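Local structure of lectin (Lotus tetragonolobus, 2EIG) at residues V82-A87 and V202-T207; L102-S107 and N141-L146; Q113-E118 and K193-E198. The protein probably binds L-fucose-containing sugars as a calcium- and manganese-containing legume seed lectin. All blocks are in the same frame, centred on the assembly; numbering follows the deposited sequence.

How the interactions relate
Of the segments in contact, 82-87 on strand 81-88 comes first along the chain. It pairs with strand 199-208 in interaction 1, closing a loop of 114 residues inside which interactions 2 and 3 are both nested. The chain then runs through loop 102-107, strand 115-120, loop 141-146 and the short helix 192-195. Interaction 2 joins the two loops, while interaction 3 joins the start of strand 115-120 to the helix end, so their segments alternate and the two contacts cross. Strand 115-120 lies beside strand 81-88 in the same seven-stranded sheet. Ser205 OG of interaction 1 probably bonds Leu102 O of interaction 2, and Asn141 N probably bonds Phe114 O between interactions 2 and 3.

Interaction 1 (V82-A87 and V202-T207); sequences VVFFLA and VGFSAT
Val83 and Ser205 form a hydrogen-bonded antiparallel pair, with Val83 N donating to Ser205 O at 2.7 Å and Ser205 N returning a bond to Val83 O. Two residues along, Phe85 N gives a third bond, to Gly203 O at 2.9 Å, whereas the return bond from Gly203 N to Phe85 O is weak. Between these pairs Phe84 turns its ring edge toward the face of Phe204 in a T-shaped stack, the planes inclined at 72° and Phe84 CD1 standing 4.1 Å from Phe204 CE2. Phe84 CZ reaches Val202 CB at 4.0 Å; the two side chains lie side by side, as do Leu86 and Val202. On the face shared by Val83 and Ser205, the Phe85 ring extends past Gly203, which has no side chain, until CE2 meets Ser205 CB at 3.5 Å. Here Ser205 OG bonds Leu102 O of the overlying loop, and His42 meets the Phe85 ring edge-to-face. Beneath Phe84 and Phe204, Phe66 and Trp221 of the other sheet continue the aromatic packing, Phe66 touching both rings and Trp221 stacking edge-to-face with Phe204. Two adjacent strands with one face turned into a hydrophobic core between sheets and the other toward the metal-binding side are characteristic of the legume lectin beta sandwich, a jelly-roll fold.

Interaction 2 (L102-S107 and N141-L146); sequences LGITDS and NSIMSL
Thr105 and Ile143 mark the closest backbone approach of two irregular segments, their CA atoms 6.5 Å apart, and no hydrogen bond joins the chains. The side chain of Ile143 bridges the separation: chi1 (-152°) sets CG1 anti to the backbone N, and chi2 (51°) then places CD1, which meets Leu102 CD1 at 3.9 Å, the two side chains crossing at about a right angle. Ile104 CD1 lies more loosely against Ile143 CD1, at 4.3 Å. These are loops of a legume lectin beside the manganese and calcium ions, the Leu102 side chain lying about 5 Å from each at nearest atoms, so the apolar cluster borders the metal region. Thr105 OG1 faces Ile143 with only packing contacts, 3.9 Å from Ile143 N, and is buried with no polar partner in the model. Next to it, segment 141-146 is turned by Ser142, whose OG accepts from Met144 N at 3.0 Å in an ST turn. Leu102 also packs on Val83 and Glu118 of the sheet below, and Ile104 rests on Val83 and Phe85. A second subunit also touches these loops: its Gln111 packs on Ile143 and its Ser110 on Thr105.

Interaction 3 (Q113-E118 and K193-E198); sequences QFVAVE and KTVLPE. With MN (manganese (II) ion), chain F.
Gln113 reaches Val195, the last residue of the short helix, through the one hydrogen bond of this contact: NE2 donates to Val195 O at 2.6 Å, with an N-H...O angle of 162°. The acceptor lies in the plane of the Gln113 amide, but the donor stands well above the carbonyl plane, 47° out of it. Gln113 CG is anti to the backbone N (chi1 -164°) and the chain is extended beyond it, which carries the amide across to the helix end and leaves NE2 close to Pro197 CD. Apolar packing centres on one methyl, Val115 CG2, which touches Val195 CG2 at 3.8 Å and Leu196 CD1 at 3.9 Å. The other Leu196 methyl, CD2, lies against Phe114 CA. In the legume lectin fold this joins the beginning of an inner strand of the seven-stranded sheet to the turn that leads into strand 199-208; Leu196 also packs on Leu86, and Met144 of a second subunit packs on Gln113. Metal coordination lies farther along the strand, at Glu118, whose OE2 binds manganese at 2.2 Å. Its other oxygen, OE1, accepts a hydrogen bond from a manganese-bound water at 2.6 Å, so the carboxylate holds the ion both directly and through water. A second water, Asp120, Asp127 and His135 complete the six ligands.

Interaction 1 (V82-A87 and V202-T207)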
ATOM      1  N   VAL A  82       5.638  25.107   4.186  1.00 14.73           N
ATOM      2  CA  VAL A  82       4.392  25.279   3.469  1.00 15.21           C
ATOM      3  C   VAL A  82       3.858  23.855   3.213  1.00 14.36           C
ATOM      4  O   VAL A  82       4.619  22.914   2.966  1.00 14.92           O
ATOM      5  CB  VAL A  82       4.573  26.116   2.136  1.00 14.85           C
ATOM      6  CG1 VAL A  82       5.689  25.535   1.230  1.00 14.55           C
ATOM      7  CG2 VAL A  82       3.223  26.225   1.329  1.00 14.63           C
ATOM      8  N   VAL A  83       2.546  23.704   3.324  1.00 13.13           N
ATOM      9  CA  VAL A  83       1.909  22.433   3.031  1.00 13.04           C
ATOM     10  C   VAL A  83       0.845  22.545   1.978  1.00 12.39           C
ATOM     11  O   VAL A  83       0.206  23.564   1.895  1.00 12.01           O
ATOM     12  CB  VAL A  83       1.357  21.780   4.326  1.00 12.72           C
ATOM     13  CG1 VAL A  83       2.393  21.996   5.464  1.00 12.97           C
ATOM     14  CG2 VAL A  83      -0.047  22.313   4.695  1.00 10.79           C
ATOM     15  N   PHE A  84       0.695  21.495   1.175  1.00 12.27           N
ATOM     16  CA  PHE A  84      -0.527  21.217   0.491  1.00 13.09           C
ATOM     17  C   PHE A  84      -1.419  20.347   1.406  1.00 13.79           C
ATOM     18  O   PHE A  84      -0.966  19.344   1.964  1.00 14.11           O
ATOM     19  CB  PHE A  84      -0.308  20.474  -0.844  1.00 13.16           C
ATOM     20  CG  PHE A  84      -1.612  20.080  -1.505  1.00 16.48           C
ATOM     21  CD1 PHE A  84      -2.355  21.029  -2.233  1.00 18.91           C
ATOM     22  CD2 PHE A  84      -2.147  18.815  -1.321  1.00 16.56           C
ATOM     23  CE1 PHE A  84      -3.565  20.687  -2.800  1.00 17.08           C
ATOM     24  CE2 PHE A  84      -3.345  18.453  -1.883  1.00 20.25           C
ATOM     25  CZ  PHE A  84      -4.064  19.381  -2.648  1.00 16.77           C
ATOM     26  N   PHE A  85      -2.665  20.741   1.557  1.00 12.73           N
ATOM     27  CA  PHE A  85      -3.573  20.080   2.469  1.00 13.59           C
ATOM     28  C   PHE A  85      -5.050  20.043   2.028  1.00 13.41           C
ATOM     29  O   PHE A  85      -5.546  20.925   1.294  1.00 12.81           O
ATOM     30  CB  PHE A  85      -3.441  20.593   3.935  1.00 11.87           C
ATOM     31  CG  PHE A  85      -4.171  21.907   4.254  1.00 12.21           C
ATOM     32  CD1 PHE A  85      -5.178  21.921   5.189  1.00 10.44           C
ATOM     33  CD2 PHE A  85      -3.762  23.133   3.705  1.00 10.18           C
ATOM     34  CE1 PHE A  85      -5.830  23.119   5.575  1.00 14.35           C
ATOM     35  CE2 PHE A  85      -4.433  24.352   4.056  1.00 14.66           C
ATOM     36  CZ  PHE A  85      -5.443  24.344   5.007  1.00 11.95           C
ATOM     37  N   LEU A  86      -5.688  18.952   2.440  1.00 12.57           N
ATOM     38  CA  LEU A  86      -7.117  18.765   2.466  1.00 14.34           C
ATOM     39  C   LEU A  86      -7.588  18.867   3.899  1.00 13.85           C
ATOM     40  O   LEU A  86      -6.976  18.268   4.845  1.00 14.24           O
ATOM     41  CB  LEU A  86      -7.491  17.363   1.974  1.00 13.71           C
ATOM     42  CG  LEU A  86      -7.436  17.121   0.464  1.00 15.95           C
ATOM     43  CD1 LEU A  86      -6.016  17.290  -0.035  1.00 16.01           C
ATOM     44  CD2 LEU A  86      -7.893  15.679   0.194  1.00 16.04           C
ATOM     45  N   ALA A  87      -8.668  19.603   4.068  1.00 13.59           N
ATOM     46  CA  ALA A  87      -9.297  19.792   5.380  1.00 13.85           C
ATOM     47  C   ALA A  87     -10.821  19.940   5.190  1.00 14.90           C
ATOM     48  O   ALA A  87     -11.260  20.374   4.116  1.00 14.55           O
ATOM     49  CB  ALA A  87      -8.729  20.971   6.066  1.00 12.88           C
ATOM     50  N   VAL A 202      -9.102  22.237  -0.733  1.00 14.58           N
ATOM     51  CA  VAL A 202      -7.725  21.938  -1.145  1.00 14.19           C
ATOM     52  C   VAL A 202      -7.050  23.269  -1.178  1.00 14.37           C
ATOM     53  O   VAL A 202      -7.684  24.320  -1.501  1.00 14.90           O
ATOM     54  CB  VAL A 202      -7.628  21.198  -2.519  1.00 13.57           C
ATOM     55  CG1 VAL A 202      -8.319  19.866  -2.379  1.00 15.52           C
ATOM     56  CG2 VAL A 202      -8.294  22.041  -3.682  1.00 11.56           C
ATOM     57  N   GLY A 203      -5.771  23.235  -0.838  1.00 14.46           N
ATOM     58  CA  GLY A 203      -4.971  24.416  -0.836  1.00 14.89           C
ATOM     59  C   GLY A 203      -3.724  24.296   0.001  1.00 14.62           C
ATOM     60  O   GLY A 203      -3.163  23.221   0.218  1.00 14.56           O
ATOM     61  N   PHE A 204      -3.257  25.449   0.443  1.00 15.47           N
ATOM     62  CA  PHE A 204      -1.948  25.534   1.059  1.00 14.81           C
ATOM     63  C   PHE A 204      -2.047  26.245   2.370  1.00 14.79           C
ATOM     64  O   PHE A 204      -2.884  27.120   2.550  1.00 14.00           O
ATOM     65  CB  PHE A 204      -0.977  26.309   0.159  1.00 13.87           C
ATOM     66  CG  PHE A 204      -0.844  25.731  -1.205  1.00 16.14           C
ATOM     67  CD1 PHE A 204      -1.630  26.228  -2.262  1.00 14.01           C
ATOM     68  CD2 PHE A 204       0.074  24.687  -1.458  1.00 13.02           C
ATOM     69  CE1 PHE A 204      -1.500  25.688  -3.536  1.00 13.25           C
ATOM     70  CE2 PHE A 204       0.197  24.145  -2.758  1.00 13.63           C
ATOM     71  CZ  PHE A 204      -0.600  24.667  -3.791  1.00 16.47           C
ATOM     72  N   SER A 205      -1.167  25.851   3.281  1.00 13.84           N
ATOM     73  CA  SER A 205      -0.983  26.538   4.509  1.00 13.88           C
ATOM     74  C   SER A 205       0.506  26.711   4.711  1.00 13.97           C
ATOM     75  O   SER A 205       1.298  25.812   4.399  1.00 13.57           O
ATOM     76  CB  SER A 205      -1.583  25.718   5.662  1.00 13.67           C
ATOM     77  OG  SER A 205      -1.319  26.366   6.863  1.00 15.35           O
ATOM     78  N   ALA A 206       0.881  27.856   5.256  1.00 14.51           N
ATOM     79  CA  ALA A 206       2.288  28.157   5.498  1.00 15.01           C
ATOM     80  C   ALA A 206       2.435  29.029   6.717  1.00 13.51           C
ATOM     81  O   ALA A 206       1.574  29.823   7.003  1.00 15.61           O
ATOM     82  CB  ALA A 206       2.893  28.841   4.275  1.00 14.42           C
ATOM     83  N   THR A 207       3.524  28.864   7.466  1.00 13.86           N
ATOM     84  CA  THR A 207       3.761  29.660   8.639  1.00 13.12           C
ATOM     85  C   THR A 207       5.235  30.037   8.678  1.00 14.30           C
ATOM     86  O   THR A 207       6.074  29.400   8.070  1.00 13.93           O
ATOM     87  CB  THR A 207       3.501  28.887   9.977  1.00 12.72           C
ATOM     88  OG1 THR A 207       4.197  27.632   9.907  1.00 12.64           O
ATOM     89  CG2 THR A 207       2.023  28.681  10.215  1.00 11.46           C
TER

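Interaction 2 (L102-S107 and N141-L146)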
ATOM      1  N   LEU A 102       2.279  24.672  11.473  1.00 15.20           N
ATOM      2  CA  LEU A 102       2.044  24.840  10.028  1.00 13.22           C
ATOM      3  C   LEU A 102       0.696  25.413   9.614  1.00 13.27           C
ATOM      4  O   LEU A 102       0.358  25.391   8.437  1.00 14.73           O
ATOM      5  CB  LEU A 102       2.421  23.555   9.227  1.00 13.69           C
ATOM      6  CG  LEU A 102       3.933  23.245   9.261  1.00 13.55           C
ATOM      7  CD1 LEU A 102       4.283  21.856   8.748  1.00 14.40           C
ATOM      8  CD2 LEU A 102       4.822  24.292   8.489  1.00  9.57           C
ATOM      9  N   GLY A 103      -0.031  26.004  10.552  1.00 13.11           N
ATOM     10  CA  GLY A 103      -1.347  26.558  10.298  1.00 13.30           C
ATOM     11  C   GLY A 103      -2.379  25.465  10.060  1.00 14.08           C
ATOM     12  O   GLY A 103      -3.475  25.751   9.601  1.00 14.07           O
ATOM     13  N   ILE A 104      -2.026  24.218  10.358  1.00 15.20           N
ATOM     14  CA  ILE A 104      -2.952  23.077  10.116  1.00 16.33           C
ATOM     15  C   ILE A 104      -3.329  22.320  11.395  1.00 17.13           C
ATOM     16  O   ILE A 104      -4.348  21.651  11.458  1.00 18.88           O
ATOM     17  CB  ILE A 104      -2.427  22.082   9.056  1.00 16.37           C
ATOM     18  CG1 ILE A 104      -1.050  21.488   9.450  1.00 13.99           C
ATOM     19  CG2 ILE A 104      -2.428  22.758   7.628  1.00 14.88           C
ATOM     20  CD1 ILE A 104      -0.411  20.561   8.425  1.00 17.33           C
ATOM     21  N   THR A 105      -2.504  22.432  12.407  1.00 18.30           N
ATOM     22  CA  THR A 105      -2.724  21.688  13.649  1.00 19.37           C
ATOM     23  C   THR A 105      -2.952  22.688  14.765  1.00 18.37           C
ATOM     24  O   THR A 105      -2.105  23.523  15.010  1.00 18.36           O
ATOM     25  CB  THR A 105      -1.493  20.796  13.960  1.00 20.26           C
ATOM     26  OG1 THR A 105      -1.469  19.700  13.028  1.00 24.40           O
ATOM     27  CG2 THR A 105      -1.522  20.243  15.409  1.00 20.09           C
ATOM     28  N   ASP A 106      -4.091  22.571  15.437  1.00 17.51           N
ATOM     29  CA  ASP A 106      -4.303  23.156  16.734  1.00 17.28           C
ATOM     30  C   ASP A 106      -3.528  22.297  17.756  1.00 18.35           C
ATOM     31  O   ASP A 106      -3.900  21.140  18.024  1.00 18.05           O
ATOM     32  CB  ASP A 106      -5.792  23.115  17.054  1.00 15.90           C
ATOM     33  CG  ASP A 106      -6.137  23.685  18.433  1.00 18.53           C
ATOM     34  OD1 ASP A 106      -7.322  23.961  18.637  1.00 19.72           O
ATOM     35  OD2 ASP A 106      -5.268  23.862  19.303  1.00 15.50           O
ATOM     36  N   SER A 107      -2.476  22.881  18.325  1.00 19.99           N
ATOM     37  CA  SER A 107      -1.556  22.183  19.197  1.00 21.64           C
ATOM     38  C   SER A 107      -2.186  21.752  20.515  1.00 22.19           C
ATOM     39  O   SER A 107      -1.641  20.862  21.170  1.00 20.88           O
ATOM     40  CB  SER A 107      -0.288  23.017  19.483  1.00 21.70           C
ATOM     41  OG  SER A 107      -0.571  24.084  20.351  1.00 21.53           O
ATOM     42  N   ASN A 141      -3.874  14.062  10.292  1.00 14.36           N
ATOM     43  CA  ASN A 141      -4.428  14.403  11.595  1.00 16.46           C
ATOM     44  C   ASN A 141      -3.357  14.804  12.606  1.00 17.49           C
ATOM     45  O   ASN A 141      -3.666  15.210  13.705  1.00 20.18           O
ATOM     46  CB  ASN A 141      -5.246  13.208  12.189  1.00 16.64           C
ATOM     47  CG  ASN A 141      -6.398  12.808  11.325  1.00 18.08           C
ATOM     48  OD1 ASN A 141      -7.030  11.739  11.523  1.00 24.35           O
ATOM     49  ND2 ASN A 141      -6.709  13.648  10.348  1.00 12.57           N
ATOM     50  N   SER A 142      -2.095  14.608  12.278  1.00 17.68           N
ATOM     51  CA  SER A 142      -1.045  14.909  13.233  1.00 18.03           C
ATOM     52  C   SER A 142       0.069  15.714  12.543  1.00 17.83           C
ATOM     53  O   SER A 142       0.232  15.601  11.336  1.00 17.30           O
ATOM     54  CB  SER A 142      -0.515  13.571  13.747  1.00 17.20           C
ATOM     55  OG  SER A 142       0.643  13.761  14.516  1.00 15.90           O
ATOM     56  N   ILE A 143       0.796  16.514  13.321  1.00 19.08           N
ATOM     57  CA  ILE A 143       1.994  17.250  12.859  1.00 20.28           C
ATOM     58  C   ILE A 143       3.184  16.306  12.744  1.00 20.45           C
ATOM     59  O   ILE A 143       4.175  16.613  12.079  1.00 20.35           O
ATOM     60  CB  ILE A 143       2.334  18.473  13.803  1.00 20.79           C
ATOM     61  CG1 ILE A 143       3.049  19.600  13.043  1.00 18.96           C
ATOM     62  CG2 ILE A 143       3.158  18.011  15.081  1.00 19.67           C
ATOM     63  CD1 ILE A 143       2.361  20.086  11.691  1.00 17.94           C
ATOM     64  N   MET A 144       3.098  15.141  13.385  1.00 20.36           N
ATOM     65  CA  MET A 144       4.137  14.148  13.159  1.00 21.30           C
ATOM     66  C   MET A 144       3.828  13.336  11.947  1.00 19.64           C
ATOM     67  O   MET A 144       2.837  12.593  11.912  1.00 18.59           O
ATOM     68  CB  MET A 144       4.319  13.206  14.358  1.00 22.76           C
ATOM     69  CG  MET A 144       4.894  13.882  15.497  1.00 29.80           C
ATOM     70  SD  MET A 144       3.925  13.467  16.943  1.00 44.46           S
ATOM     71  CE  MET A 144       2.489  14.504  16.651  1.00 43.99           C
ATOM     72  N   SER A 145       4.706  13.440  10.963  1.00 18.08           N
ATOM     73  CA  SER A 145       4.464  12.832   9.681  1.00 18.08           C
ATOM     74  C   SER A 145       4.374  11.312   9.786  1.00 18.95           C
ATOM     75  O   SER A 145       5.092  10.688  10.578  1.00 17.94           O
ATOM     76  CB  SER A 145       5.561  13.242   8.725  1.00 15.78           C
ATOM     77  OG  SER A 145       5.492  14.647   8.600  1.00 18.68           O
ATOM     78  N   LEU A 146       3.453  10.733   9.023  1.00 19.11           N
ATOM     79  CA  LEU A 146       3.328   9.268   8.942  1.00 20.09           C
ATOM     80  C   LEU A 146       4.511   8.686   8.186  1.00 19.88           C
ATOM     81  O   LEU A 146       4.963   7.564   8.441  1.00 18.24           O
ATOM     82  CB  LEU A 146       2.054   8.886   8.177  1.00 21.40           C
ATOM     83  CG  LEU A 146       0.733   9.283   8.811  1.00 21.65           C
ATOM     84  CD1 LEU A 146      -0.400   8.569   8.064  1.00 24.84           C
ATOM     85  CD2 LEU A 146       0.794   8.880  10.241  1.00 27.46           C
TER

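Interaction 3 (Q113-E118 and K193-E198)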
ATOM      1  N   GLN A 113      -7.997  17.349  11.985  1.00 19.74           N
ATOM      2  CA  GLN A 113      -8.472  16.497  10.945  1.00 19.80           C
ATOM      3  C   GLN A 113      -8.041  17.068   9.577  1.00 18.18           C
ATOM      4  O   GLN A 113      -8.477  18.133   9.184  1.00 16.97           O
ATOM      5  CB  GLN A 113      -9.994  16.420  11.051  1.00 20.46           C
ATOM      6  CG  GLN A 113     -10.508  15.272  10.272  1.00 22.61           C
ATOM      7  CD  GLN A 113     -11.995  15.170  10.317  1.00 23.95           C
ATOM      8  OE1 GLN A 113     -12.650  15.859  11.082  1.00 25.01           O
ATOM      9  NE2 GLN A 113     -12.537  14.291   9.510  1.00 23.01           N
ATOM     10  N   PHE A 114      -7.162  16.372   8.885  1.00 17.42           N
ATOM     11  CA  PHE A 114      -6.596  16.914   7.630  1.00 17.48           C
ATOM     12  C   PHE A 114      -5.661  15.903   7.056  1.00 16.87           C
ATOM     13  O   PHE A 114      -5.167  14.975   7.744  1.00 18.01           O
ATOM     14  CB  PHE A 114      -5.831  18.268   7.850  1.00 17.23           C
ATOM     15  CG  PHE A 114      -4.591  18.119   8.693  1.00 16.78           C
ATOM     16  CD1 PHE A 114      -3.395  17.688   8.116  1.00 18.38           C
ATOM     17  CD2 PHE A 114      -4.647  18.314  10.062  1.00 17.64           C
ATOM     18  CE1 PHE A 114      -2.278  17.470   8.895  1.00 20.27           C
ATOM     19  CE2 PHE A 114      -3.537  18.087  10.864  1.00 16.85           C
ATOM     20  CZ  PHE A 114      -2.361  17.669  10.295  1.00 17.73           C
ATOM     21  N   VAL A 115      -5.397  16.081   5.781  1.00 16.85           N
ATOM     22  CA  VAL A 115      -4.372  15.316   5.112  1.00 15.35           C
ATOM     23  C   VAL A 115      -3.487  16.403   4.524  1.00 16.01           C
ATOM     24  O   VAL A 115      -3.987  17.349   3.905  1.00 14.66           O
ATOM     25  CB  VAL A 115      -4.946  14.327   4.047  1.00 15.16           C
ATOM     26  CG1 VAL A 115      -3.839  13.713   3.231  1.00 13.72           C
ATOM     27  CG2 VAL A 115      -5.766  13.184   4.700  1.00 14.50           C
ATOM     28  N   ALA A 116      -2.188  16.301   4.771  1.00 15.38           N
ATOM     29  CA  ALA A 116      -1.274  17.294   4.277  1.00 15.78           C
ATOM     30  C   ALA A 116       0.021  16.661   3.742  1.00 15.58           C
ATOM     31  O   ALA A 116       0.434  15.596   4.195  1.00 15.82           O
ATOM     32  CB  ALA A 116      -0.958  18.303   5.399  1.00 16.46           C
ATOM     33  N   VAL A 117       0.581  17.296   2.715  1.00 14.89           N
ATOM     34  CA  VAL A 117       1.934  17.108   2.279  1.00 14.43           C
ATOM     35  C   VAL A 117       2.706  18.394   2.657  1.00 13.92           C
ATOM     36  O   VAL A 117       2.464  19.491   2.123  1.00 12.48           O
ATOM     37  CB  VAL A 117       2.024  16.823   0.755  1.00 15.19           C
ATOM     38  CG1 VAL A 117       3.513  16.636   0.322  1.00 13.25           C
ATOM     39  CG2 VAL A 117       1.127  15.572   0.351  1.00 14.12           C
ATOM     40  N   GLU A 118       3.632  18.237   3.587  1.00 13.89           N
ATOM     41  CA  GLU A 118       4.342  19.359   4.161  1.00 14.96           C
ATOM     42  C   GLU A 118       5.736  19.429   3.604  1.00 15.85           C
ATOM     43  O   GLU A 118       6.383  18.431   3.305  1.00 17.60           O
ATOM     44  CB  GLU A 118       4.408  19.297   5.708  1.00 14.17           C
ATOM     45  CG  GLU A 118       5.225  18.093   6.177  1.00 14.63           C
ATOM     46  CD  GLU A 118       5.521  18.104   7.661  1.00 16.25           C
ATOM     47  OE1 GLU A 118       4.631  18.327   8.483  1.00 17.83           O
ATOM     48  OE2 GLU A 118       6.674  17.849   7.982  1.00 15.81           O
ATOM     49  N   LYS A 193     -11.862   8.853   2.954  1.00 23.98           N
ATOM     50  CA  LYS A 193     -13.232   8.780   3.494  1.00 24.85           C
ATOM     51  C   LYS A 193     -13.213   8.407   4.970  1.00 25.32           C
ATOM     52  O   LYS A 193     -14.205   8.658   5.638  1.00 26.52           O
ATOM     53  CB  LYS A 193     -14.106   7.819   2.670  1.00 25.64           C
ATOM     54  CG  LYS A 193     -15.603   7.773   3.018  1.00 25.93           C
ATOM     55  CD  LYS A 193     -16.342   6.648   2.268  1.00 26.71           C
ATOM     56  CE  LYS A 193     -17.850   6.657   2.654  1.00 29.61           C
ATOM     57  NZ  LYS A 193     -18.465   5.304   3.010  1.00 33.53           N
ATOM     58  N   THR A 194     -12.111   7.842   5.501  1.00 25.16           N
ATOM     59  CA  THR A 194     -12.046   7.571   6.959  1.00 25.47           C
ATOM     60  C   THR A 194     -11.690   8.828   7.714  1.00 23.58           C
ATOM     61  O   THR A 194     -12.158   9.075   8.829  1.00 22.70           O
ATOM     62  CB  THR A 194     -11.074   6.417   7.409  1.00 26.18           C
ATOM     63  OG1 THR A 194      -9.773   6.579   6.835  1.00 33.59           O
ATOM     64  CG2 THR A 194     -11.602   4.979   7.084  1.00 31.46           C
ATOM     65  N   VAL A 195     -10.837   9.647   7.117  1.00 22.13           N
ATOM     66  CA  VAL A 195     -10.285  10.776   7.847  1.00 19.90           C
ATOM     67  C   VAL A 195     -10.906  12.115   7.527  1.00 19.09           C
ATOM     68  O   VAL A 195     -10.688  13.057   8.248  1.00 19.15           O
ATOM     69  CB  VAL A 195      -8.747  10.839   7.743  1.00 20.64           C
ATOM     70  CG1 VAL A 195      -8.130   9.674   8.553  1.00 19.69           C
ATOM     71  CG2 VAL A 195      -8.279  10.820   6.266  1.00 18.31           C
ATOM     72  N   LEU A 196     -11.685  12.213   6.451  1.00 16.27           N
ATOM     73  CA  LEU A 196     -12.160  13.524   6.049  1.00 14.39           C
ATOM     74  C   LEU A 196     -13.643  13.452   5.695  1.00 14.36           C
ATOM     75  O   LEU A 196     -14.124  12.375   5.325  1.00 13.06           O
ATOM     76  CB  LEU A 196     -11.374  14.012   4.818  1.00 14.32           C
ATOM     77  CG  LEU A 196      -9.970  14.562   5.079  1.00 11.05           C
ATOM     78  CD1 LEU A 196      -9.198  14.714   3.795  1.00 12.23           C
ATOM     79  CD2 LEU A 196     -10.025  15.861   5.848  1.00 12.63           C
ATOM     80  N   PRO A 197     -14.358  14.597   5.764  1.00 14.45           N
ATOM     81  CA  PRO A 197     -15.752  14.590   5.334  1.00 14.57           C
ATOM     82  C   PRO A 197     -15.839  14.679   3.838  1.00 14.82           C
ATOM     83  O   PRO A 197     -14.812  14.703   3.144  1.00 14.88           O
ATOM     84  CB  PRO A 197     -16.346  15.868   6.001  1.00 14.13           C
ATOM     85  CG  PRO A 197     -15.222  16.800   5.989  1.00 15.27           C
ATOM     86  CD  PRO A 197     -13.959  15.923   6.251  1.00 13.44           C
ATOM     87  N   GLU A 198     -17.057  14.724   3.315  1.00 15.26           N
ATOM     88  CA  GLU A 198     -17.236  14.466   1.906  1.00 15.98           C
ATOM     89  C   GLU A 198     -16.912  15.698   1.023  1.00 15.32           C
ATOM     90  O   GLU A 198     -16.863  15.592  -0.186  1.00 14.89           O
ATOM     91  CB  GLU A 198     -18.655  13.953   1.679  1.00 15.71           C
ATOM     92  CG  GLU A 198     -19.707  15.009   1.971  1.00 21.15           C
ATOM     93  CD  GLU A 198     -21.074  14.356   2.164  1.00 23.59           C
ATOM     94  OE1 GLU A 198     -21.864  14.383   1.194  1.00 27.75           O
ATOM     95  OE2 GLU A 198     -21.323  13.799   3.258  1.00 21.66           O
TER
HETATM   96 MN    MN F1101       7.655  17.979   9.933  1.00 18.87          MN
HETATM   97  O   HOH W   1       5.739  18.464  10.841  1.00 20.54           O
HETATM   98  O   HOH W   2       7.285  15.783  10.093  1.00 18.09           O